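Mycolic acid synthase (Mycobacterium tuberculosis, PDB 1L1E) probably converts a double bond at the proximal position of an alpha mycolic acid into a cyclopropane ring, using a methylene group from S-adenosyl-L-methionine. Local coordinates at residues Leu120-Glu128 with Phe142-Val153. Residues are numbered along the deposited sequence; the frame is centred on the assembly and turned at random.
Sequences LEGWEKFDE and FGHQRYHHFFEV. With SAH (S-adenosyl-L-homocysteine), chain D.
Trp-123 pushes its indole into the flank of helix 147-157, and the ring can be followed outward from CB. With chi1 at 51°, CG sits between the backbone N and the carbonyl carbon, which swings the ring across the start of the helix. CD1 lies 3.3 Å from N6 of S-adenosyl-L-homocysteine, and NE1 stands over the centre of the Phe-142 ring, 3.6 Å from its CE2, in an edge-to-face pair. At the fusion bond, CD2 meets Phe-150 CD1 at 3.8 Å; here Phe-150 brings its edge to the indole face, and its CB makes a CH-pi contact over the six-membered ring. CE3 lies 3.9 Å from Phe-150 CA. CZ2 packs against one face of the Arg-146 guanidinium, while CZ3 reaches His-149 CD2 at 3.3 Å and has Val-153 CG2 near the ring plane. CH2, at the tip, comes within 3.4 Å of Phe-150 N.

This is the adenine end of the cofactor site in a Rossmann-like methyltransferase fold: the loop after strand 116-120 meets the helix that follows strand 132-136. The backbone N of Trp-123 donates to adenine N1 (3.2 Å), and N6 donates to Glu-124 OE2 at 156°. Glu-124 also forms a salt bridge with Arg-146, though its modelled geometry is doubtful. At the indole edge, His-149 ND1 donates to Glu-152 OE1 within the imidazole plane, which should fix that ring's rotation against Trp-123.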
ATOM      1  N   LEU A 120     -16.533  -4.384   3.668  1.00 23.14           N
ATOM      2  CA  LEU A 120     -16.153  -3.341   4.603  1.00 24.58           C
ATOM      3  C   LEU A 120     -15.851  -4.010   5.950  1.00 26.97           C
ATOM      4  O   LEU A 120     -16.714  -4.067   6.830  1.00 28.07           O
ATOM      5  CB  LEU A 120     -17.296  -2.340   4.768  1.00 21.51           C
ATOM      6  CG  LEU A 120     -17.008  -1.217   5.756  1.00 22.57           C
ATOM      7  CD1 LEU A 120     -16.001  -0.248   5.150  1.00 24.06           C
ATOM      8  CD2 LEU A 120     -18.300  -0.503   6.101  1.00 25.67           C
ATOM      9  N   GLU A 121     -14.635  -4.527   6.099  1.00 26.22           N
ATOM     10  CA  GLU A 121     -14.241  -5.195   7.338  1.00 27.81           C
ATOM     11  C   GLU A 121     -12.729  -5.400   7.346  1.00 25.65           C
ATOM     12  O   GLU A 121     -12.103  -5.434   6.289  1.00 27.25           O
ATOM     13  CB  GLU A 121     -14.936  -6.559   7.447  1.00 27.20           C
ATOM     14  CG  GLU A 121     -14.309  -7.629   6.555  1.00 29.87           C
ATOM     15  CD  GLU A 121     -15.076  -8.936   6.554  1.00 31.29           C
ATOM     16  OE1 GLU A 121     -14.516  -9.942   6.070  1.00 31.20           O
ATOM     17  OE2 GLU A 121     -16.234  -8.958   7.027  1.00 33.34           O
ATOM     18  N   GLY A 122     -12.155  -5.569   8.535  1.00 25.48           N
ATOM     19  CA  GLY A 122     -10.717  -5.772   8.640  1.00 24.24           C
ATOM     20  C   GLY A 122     -10.307  -7.206   8.354  1.00 24.77           C
ATOM     21  O   GLY A 122     -11.150  -8.096   8.313  1.00 24.34           O
ATOM     22  N   TRP A 123      -9.012  -7.432   8.137  1.00 23.27           N
ATOM     23  CA  TRP A 123      -8.512  -8.768   7.865  1.00 24.34           C
ATOM     24  C   TRP A 123      -8.767  -9.700   9.049  1.00 26.28           C
ATOM     25  O   TRP A 123      -8.732 -10.931   8.910  1.00 25.25           O
ATOM     26  CB  TRP A 123      -7.014  -8.717   7.560  1.00 23.85           C
ATOM     27  CG  TRP A 123      -6.225  -7.965   8.590  1.00 23.88           C
ATOM     28  CD1 TRP A 123      -5.799  -6.665   8.519  1.00 23.17           C
ATOM     29  CD2 TRP A 123      -5.784  -8.461   9.859  1.00 25.19           C
ATOM     30  NE1 TRP A 123      -5.121  -6.326   9.663  1.00 22.39           N
ATOM     31  CE2 TRP A 123      -5.097  -7.409  10.505  1.00 22.98           C
ATOM     32  CE3 TRP A 123      -5.905  -9.695  10.513  1.00 23.10           C
ATOM     33  CZ2 TRP A 123      -4.531  -7.552  11.778  1.00 24.16           C
ATOM     34  CZ3 TRP A 123      -5.337  -9.837  11.786  1.00 22.82           C
ATOM     35  CH2 TRP A 123      -4.661  -8.768  12.401  1.00 22.06           C
ATOM     36  N   GLU A 124      -9.015  -9.112  10.217  1.00 28.89           N
ATOM     37  CA  GLU A 124      -9.288  -9.904  11.416  1.00 32.80           C
ATOM     38  C   GLU A 124     -10.554 -10.746  11.289  1.00 33.86           C
ATOM     39  O   GLU A 124     -10.653 -11.817  11.890  1.00 34.02           O
ATOM     40  CB  GLU A 124      -9.423  -9.005  12.643  1.00 33.43           C
ATOM     41  CG  GLU A 124      -9.774  -7.564  12.340  1.00 37.46           C
ATOM     42  CD  GLU A 124      -8.585  -6.814  11.777  1.00 39.89           C
ATOM     43  OE1 GLU A 124      -7.468  -7.053  12.280  1.00 44.22           O
ATOM     44  OE2 GLU A 124      -8.753  -5.991  10.856  1.00 38.40           O
ATOM     45  N   LYS A 125     -11.518 -10.272  10.505  1.00 32.42           N
ATOM     46  CA  LYS A 125     -12.771 -11.004  10.349  1.00 34.02           C
ATOM     47  C   LYS A 125     -12.863 -11.918   9.132  1.00 33.45           C
ATOM     48  O   LYS A 125     -13.841 -12.649   8.984  1.00 33.32           O
ATOM     49  CB  LYS A 125     -13.945 -10.030  10.324  1.00 34.93           C
ATOM     50  CG  LYS A 125     -14.084  -9.196  11.586  1.00 35.82           C
ATOM     51  CD  LYS A 125     -15.422  -8.473  11.599  1.00 39.97           C
ATOM     52  CE  LYS A 125     -15.622  -7.690  12.884  1.00 39.10           C
ATOM     53  NZ  LYS A 125     -17.000  -7.134  12.952  1.00 41.39           N
ATOM     54  N   PHE A 126     -11.857 -11.881   8.269  1.00 32.47           N
ATOM     55  CA  PHE A 126     -11.860 -12.715   7.071  1.00 34.51           C
ATOM     56  C   PHE A 126     -11.287 -14.106   7.342  1.00 34.10           C
ATOM     57  O   PHE A 126     -10.185 -14.240   7.861  1.00 34.47           O
ATOM     58  CB  PHE A 126     -11.053 -12.043   5.964  1.00 34.02           C
ATOM     59  CG  PHE A 126     -11.125 -12.759   4.654  1.00 33.94           C
ATOM     60  CD1 PHE A 126     -12.155 -12.496   3.762  1.00 34.67           C
ATOM     61  CD2 PHE A 126     -10.176 -13.718   4.322  1.00 34.03           C
ATOM     62  CE1 PHE A 126     -12.243 -13.175   2.554  1.00 33.53           C
ATOM     63  CE2 PHE A 126     -10.255 -14.405   3.118  1.00 34.15           C
ATOM     64  CZ  PHE A 126     -11.292 -14.132   2.234  1.00 33.03           C
ATOM     65  N   ASP A 127     -12.027 -15.142   6.968  1.00 35.73           N
ATOM     66  CA  ASP A 127     -11.576 -16.504   7.212  1.00 38.29           C
ATOM     67  C   ASP A 127     -12.040 -17.465   6.117  1.00 39.27           C
ATOM     68  O   ASP A 127     -12.579 -18.534   6.401  1.00 41.62           O
ATOM     69  CB  ASP A 127     -12.094 -16.958   8.579  1.00 40.04           C
ATOM     70  CG  ASP A 127     -11.367 -18.176   9.114  1.00 43.33           C
ATOM     71  OD1 ASP A 127     -11.564 -18.492  10.310  1.00 45.19           O
ATOM     72  OD2 ASP A 127     -10.609 -18.819   8.351  1.00 45.75           O
ATOM     73  N   GLU A 128     -11.831 -17.076   4.864  1.00 38.90           N
ATOM     74  CA  GLU A 128     -12.218 -17.908   3.730  1.00 38.47           C
ATOM     75  C   GLU A 128     -10.981 -18.348   2.972  1.00 36.79           C
ATOM     76  O   GLU A 128     -10.012 -17.597   2.867  1.00 37.74           O
ATOM     77  CB  GLU A 128     -13.113 -17.129   2.774  1.00 40.41           C
ATOM     78  CG  GLU A 128     -14.421 -16.665   3.359  1.00 42.77           C
ATOM     79  CD  GLU A 128     -15.119 -15.697   2.439  1.00 44.66           C
ATOM     80  OE1 GLU A 128     -15.043 -15.906   1.208  1.00 44.49           O
ATOM     81  OE2 GLU A 128     -15.747 -14.737   2.941  1.00 46.34           O
ATOM     82  N   PHE A 142      -1.713  -1.264  10.602  0.84 16.08           N
ATOM     83  CA  PHE A 142      -2.071  -2.336  11.538  0.84 18.65           C
ATOM     84  C   PHE A 142      -1.640  -2.154  12.999  0.84 20.68           C
ATOM     85  O   PHE A 142      -2.413  -2.431  13.920  0.84 19.18           O
ATOM     86  CB  PHE A 142      -1.517  -3.678  11.037  0.84 20.09           C
ATOM     87  CG  PHE A 142      -2.012  -4.087   9.666  1.00 22.54           C
ATOM     88  CD1 PHE A 142      -1.436  -5.169   9.010  1.00 20.65           C
ATOM     89  CD2 PHE A 142      -3.028  -3.383   9.023  1.00 18.72           C
ATOM     90  CE1 PHE A 142      -1.861  -5.546   7.730  1.00 22.97           C
ATOM     91  CE2 PHE A 142      -3.456  -3.753   7.747  1.00 22.04           C
ATOM     92  CZ  PHE A 142      -2.870  -4.836   7.101  1.00 19.70           C
ATOM     93  N   GLY A 143      -0.410  -1.699  13.204  0.84 21.55           N
ATOM     94  CA  GLY A 143       0.093  -1.537  14.557  0.84 22.84           C
ATOM     95  C   GLY A 143       0.814  -2.817  14.927  0.84 23.04           C
ATOM     96  O   GLY A 143       0.296  -3.909  14.713  0.84 23.94           O
ATOM     97  N   HIS A 144       2.013  -2.677  15.479  0.87 23.59           N
ATOM     98  CA  HIS A 144       2.852  -3.803  15.867  0.87 23.62           C
ATOM     99  C   HIS A 144       2.175  -4.896  16.711  0.87 24.08           C
ATOM    100  O   HIS A 144       2.424  -6.080  16.493  0.87 20.72           O
ATOM    101  CB  HIS A 144       4.090  -3.258  16.590  0.87 23.85           C
ATOM    102  CG  HIS A 144       5.052  -4.311  17.038  1.00 26.33           C
ATOM    103  ND1 HIS A 144       4.816  -5.118  18.131  1.00 25.63           N
ATOM    104  CD2 HIS A 144       6.258  -4.687  16.546  1.00 26.13           C
ATOM    105  CE1 HIS A 144       5.834  -5.945  18.293  1.00 25.78           C
ATOM    106  NE2 HIS A 144       6.723  -5.703  17.346  1.00 29.16           N
ATOM    107  N   GLN A 145       1.321  -4.509  17.657  1.00 26.57           N
ATOM    108  CA  GLN A 145       0.657  -5.486  18.525  1.00 28.94           C
ATOM    109  C   GLN A 145      -0.219  -6.504  17.800  1.00 28.28           C
ATOM    110  O   GLN A 145      -0.585  -7.531  18.377  1.00 27.04           O
ATOM    111  CB  GLN A 145      -0.206  -4.782  19.579  1.00 31.96           C
ATOM    112  CG  GLN A 145      -1.399  -4.044  19.000  1.00 36.20           C
ATOM    113  CD  GLN A 145      -1.053  -2.630  18.557  1.00 39.26           C
ATOM    114  OE1 GLN A 145       0.069  -2.355  18.123  1.00 38.97           O
ATOM    115  NE2 GLN A 145      -2.025  -1.726  18.659  1.00 39.23           N
ATOM    116  N   ARG A 146      -0.566  -6.229  16.545  0.84 27.09           N
ATOM    117  CA  ARG A 146      -1.418  -7.142  15.791  0.84 24.90           C
ATOM    118  C   ARG A 146      -0.667  -7.941  14.724  0.84 23.60           C
ATOM    119  O   ARG A 146      -1.266  -8.765  14.024  0.84 18.52           O
ATOM    120  CB  ARG A 146      -2.555  -6.356  15.127  0.84 26.34           C
ATOM    121  CG  ARG A 146      -3.242  -5.359  16.049  1.00 31.58           C
ATOM    122  CD  ARG A 146      -4.739  -5.414  15.877  1.00 36.07           C
ATOM    123  NE  ARG A 146      -5.166  -5.032  14.537  1.00 39.87           N
ATOM    124  CZ  ARG A 146      -6.380  -5.269  14.047  1.00 41.88           C
ATOM    125  NH1 ARG A 146      -7.289  -5.895  14.786  1.00 41.72           N
ATOM    126  NH2 ARG A 146      -6.693  -4.865  12.822  1.00 42.18           N
ATOM    127  N   TYR A 147       0.638  -7.712  14.600  1.00 21.73           N
ATOM    128  CA  TYR A 147       1.422  -8.419  13.585  1.00 21.89           C
ATOM    129  C   TYR A 147       1.284  -9.933  13.608  1.00 22.51           C
ATOM    130  O   TYR A 147       1.001 -10.540  12.575  1.00 20.25           O
ATOM    131  CB  TYR A 147       2.907  -8.035  13.682  1.00 21.88           C
ATOM    132  CG  TYR A 147       3.230  -6.622  13.210  1.00 22.18           C
ATOM    133  CD1 TYR A 147       4.522  -6.107  13.332  1.00 20.29           C
ATOM    134  CD2 TYR A 147       2.250  -5.809  12.631  1.00 19.40           C
ATOM    135  CE1 TYR A 147       4.834  -4.817  12.890  1.00 22.17           C
ATOM    136  CE2 TYR A 147       2.550  -4.524  12.186  1.00 19.52           C
ATOM    137  CZ  TYR A 147       3.844  -4.029  12.318  1.00 21.81           C
ATOM    138  OH  TYR A 147       4.145  -2.755  11.878  1.00 20.62           O
ATOM    139  N   HIS A 148       1.476 -10.560  14.768  1.00 22.19           N
ATOM    140  CA  HIS A 148       1.367 -12.012  14.816  1.00 22.35           C
ATOM    141  C   HIS A 148       0.028 -12.505  14.307  1.00 20.91           C
ATOM    142  O   HIS A 148      -0.046 -13.507  13.598  1.00 20.70           O
ATOM    143  CB  HIS A 148       1.549 -12.565  16.230  1.00 25.30           C
ATOM    144  CG  HIS A 148       1.230 -14.025  16.328  1.00 24.56           C
ATOM    145  ND1 HIS A 148       2.101 -15.006  15.908  1.00 27.34           N
ATOM    146  CD2 HIS A 148       0.101 -14.666  16.717  1.00 25.32           C
ATOM    147  CE1 HIS A 148       1.524 -16.188  16.035  1.00 27.42           C
ATOM    148  NE2 HIS A 148       0.309 -16.008  16.524  1.00 25.57           N
ATOM    149  N   HIS A 149      -1.033 -11.808  14.695  1.00 23.76           N
ATOM    150  CA  HIS A 149      -2.387 -12.182  14.300  1.00 24.73           C
ATOM    151  C   HIS A 149      -2.547 -12.121  12.773  1.00 23.70           C
ATOM    152  O   HIS A 149      -3.069 -13.046  12.152  1.00 23.04           O
ATOM    153  CB  HIS A 149      -3.390 -11.255  14.998  1.00 26.49           C
ATOM    154  CG  HIS A 149      -4.815 -11.689  14.864  1.00 26.97           C
ATOM    155  ND1 HIS A 149      -5.182 -13.011  14.738  1.00 30.22           N
ATOM    156  CD2 HIS A 149      -5.965 -10.976  14.843  1.00 29.00           C
ATOM    157  CE1 HIS A 149      -6.496 -13.094  14.640  1.00 27.59           C
ATOM    158  NE2 HIS A 149      -6.995 -11.873  14.700  1.00 28.02           N
ATOM    159  N   PHE A 150      -2.074 -11.031  12.182  1.00 22.88           N
ATOM    160  CA  PHE A 150      -2.145 -10.848  10.739  1.00 22.38           C
ATOM    161  C   PHE A 150      -1.474 -12.002   9.999  1.00 22.27           C
ATOM    162  O   PHE A 150      -2.051 -12.598   9.092  1.00 24.21           O
ATOM    163  CB  PHE A 150      -1.471  -9.531  10.356  1.00 21.72           C
ATOM    164  CG  PHE A 150      -1.318  -9.337   8.880  1.00 22.80           C
ATOM    165  CD1 PHE A 150      -2.427  -9.065   8.082  1.00 22.09           C
ATOM    166  CD2 PHE A 150      -0.058  -9.412   8.284  1.00 20.80           C
ATOM    167  CE1 PHE A 150      -2.289  -8.862   6.707  1.00 21.78           C
ATOM    168  CE2 PHE A 150       0.095  -9.211   6.904  1.00 23.67           C
ATOM    169  CZ  PHE A 150      -1.019  -8.934   6.116  1.00 22.01           C
ATOM    170  N   PHE A 151      -0.251 -12.325  10.384  1.00 20.09           N
ATOM    171  CA  PHE A 151       0.441 -13.403   9.716  1.00 22.07           C
ATOM    172  C   PHE A 151      -0.197 -14.766   9.968  1.00 22.27           C
ATOM    173  O   PHE A 151      -0.177 -15.623   9.093  1.00 20.76           O
ATOM    174  CB  PHE A 151       1.925 -13.373  10.083  1.00 21.59           C
ATOM    175  CG  PHE A 151       2.670 -12.249   9.403  1.00 23.44           C
ATOM    176  CD1 PHE A 151       3.225 -11.202  10.142  1.00 20.51           C
ATOM    177  CD2 PHE A 151       2.778 -12.218   8.014  1.00 19.07           C
ATOM    178  CE1 PHE A 151       3.872 -10.150   9.511  1.00 19.19           C
ATOM    179  CE2 PHE A 151       3.426 -11.163   7.368  1.00 21.18           C
ATOM    180  CZ  PHE A 151       3.972 -10.128   8.117  1.00 18.06           C
ATOM    181  N   GLU A 152      -0.784 -14.961  11.148  1.00 24.04           N
ATOM    182  CA  GLU A 152      -1.455 -16.223  11.441  1.00 25.09           C
ATOM    183  C   GLU A 152      -2.701 -16.363  10.556  1.00 23.55           C
ATOM    184  O   GLU A 152      -2.969 -17.435  10.019  1.00 24.99           O
ATOM    185  CB  GLU A 152      -1.872 -16.292  12.917  1.00 27.75           C
ATOM    186  CG  GLU A 152      -3.095 -17.164  13.168  1.00 34.06           C
ATOM    187  CD  GLU A 152      -3.619 -17.079  14.595  1.00 38.06           C
ATOM    188  OE1 GLU A 152      -3.786 -15.950  15.116  1.00 41.80           O
ATOM    189  OE2 GLU A 152      -3.877 -18.146  15.192  1.00 39.57           O
ATOM    190  N   VAL A 153      -3.460 -15.281  10.417  1.00 23.13           N
ATOM    191  CA  VAL A 153      -4.672 -15.299   9.602  1.00 25.95           C
ATOM    192  C   VAL A 153      -4.378 -15.472   8.111  1.00 24.59           C
ATOM    193  O   VAL A 153      -5.037 -16.265   7.437  1.00 22.86           O
ATOM    194  CB  VAL A 153      -5.499 -14.003   9.788  1.00 28.14           C
ATOM    195  CG1 VAL A 153      -6.717 -14.024   8.881  1.00 29.81           C
ATOM    196  CG2 VAL A 153      -5.928 -13.862  11.235  1.00 29.75           C
TER
HETATM  197  N   SAH D 900      -3.885  -0.954  -1.507  1.00 16.83           N
HETATM  198  CA  SAH D 900      -4.492   0.273  -2.024  1.00 18.42           C
HETATM  199  CB  SAH D 900      -4.876   1.221  -0.866  1.00 18.35           C
HETATM  200  CG  SAH D 900      -3.752   1.618   0.095  1.00 17.75           C
HETATM  201  SD  SAH D 900      -4.282   2.726   1.410  1.00 20.84           S
HETATM  202  C   SAH D 900      -3.525   1.000  -2.974  1.00 17.57           C
HETATM  203  O   SAH D 900      -2.429   0.478  -3.196  1.00 19.20           O
HETATM  204  OXT SAH D 900      -3.868   2.089  -3.457  1.00 21.09           O
HETATM  205  C5' SAH D 900      -4.527   1.548   2.783  1.00 18.94           C
HETATM  206  C4' SAH D 900      -5.710   0.587   2.610  1.00 17.12           C
HETATM  207  O4' SAH D 900      -5.693  -0.493   3.587  1.00 18.47           O
HETATM  208  C3' SAH D 900      -7.069   1.260   2.789  1.00 20.48           C
HETATM  209  O3' SAH D 900      -7.979   0.660   1.839  1.00 15.59           O
HETATM  210  C2' SAH D 900      -7.444   0.922   4.205  1.00 18.40           C
HETATM  211  O2' SAH D 900      -8.843   1.094   4.446  1.00 18.97           O
HETATM  212  C1' SAH D 900      -6.960  -0.494   4.295  1.00 18.69           C
HETATM  213  N9  SAH D 900      -6.785  -1.002   5.673  1.00 20.18           N
HETATM  214  C8  SAH D 900      -6.137  -0.472   6.743  1.00 22.28           C
HETATM  215  N7  SAH D 900      -6.141  -1.158   7.838  1.00 20.55           N
HETATM  216  C5  SAH D 900      -6.872  -2.285   7.484  1.00 21.83           C
HETATM  217  C6  SAH D 900      -7.272  -3.465   8.192  1.00 24.16           C
HETATM  218  N6  SAH D 900      -6.953  -3.688   9.476  1.00 22.68           N
HETATM  219  N1  SAH D 900      -8.017  -4.407   7.508  1.00 23.63           N
HETATM  220  C2  SAH D 900      -8.340  -4.190   6.210  1.00 25.00           C
HETATM  221  N3  SAH D 900      -8.020  -3.126   5.445  1.00 21.53           N
HETATM  222  C4  SAH D 900      -7.279  -2.201   6.151  1.00 21.22           C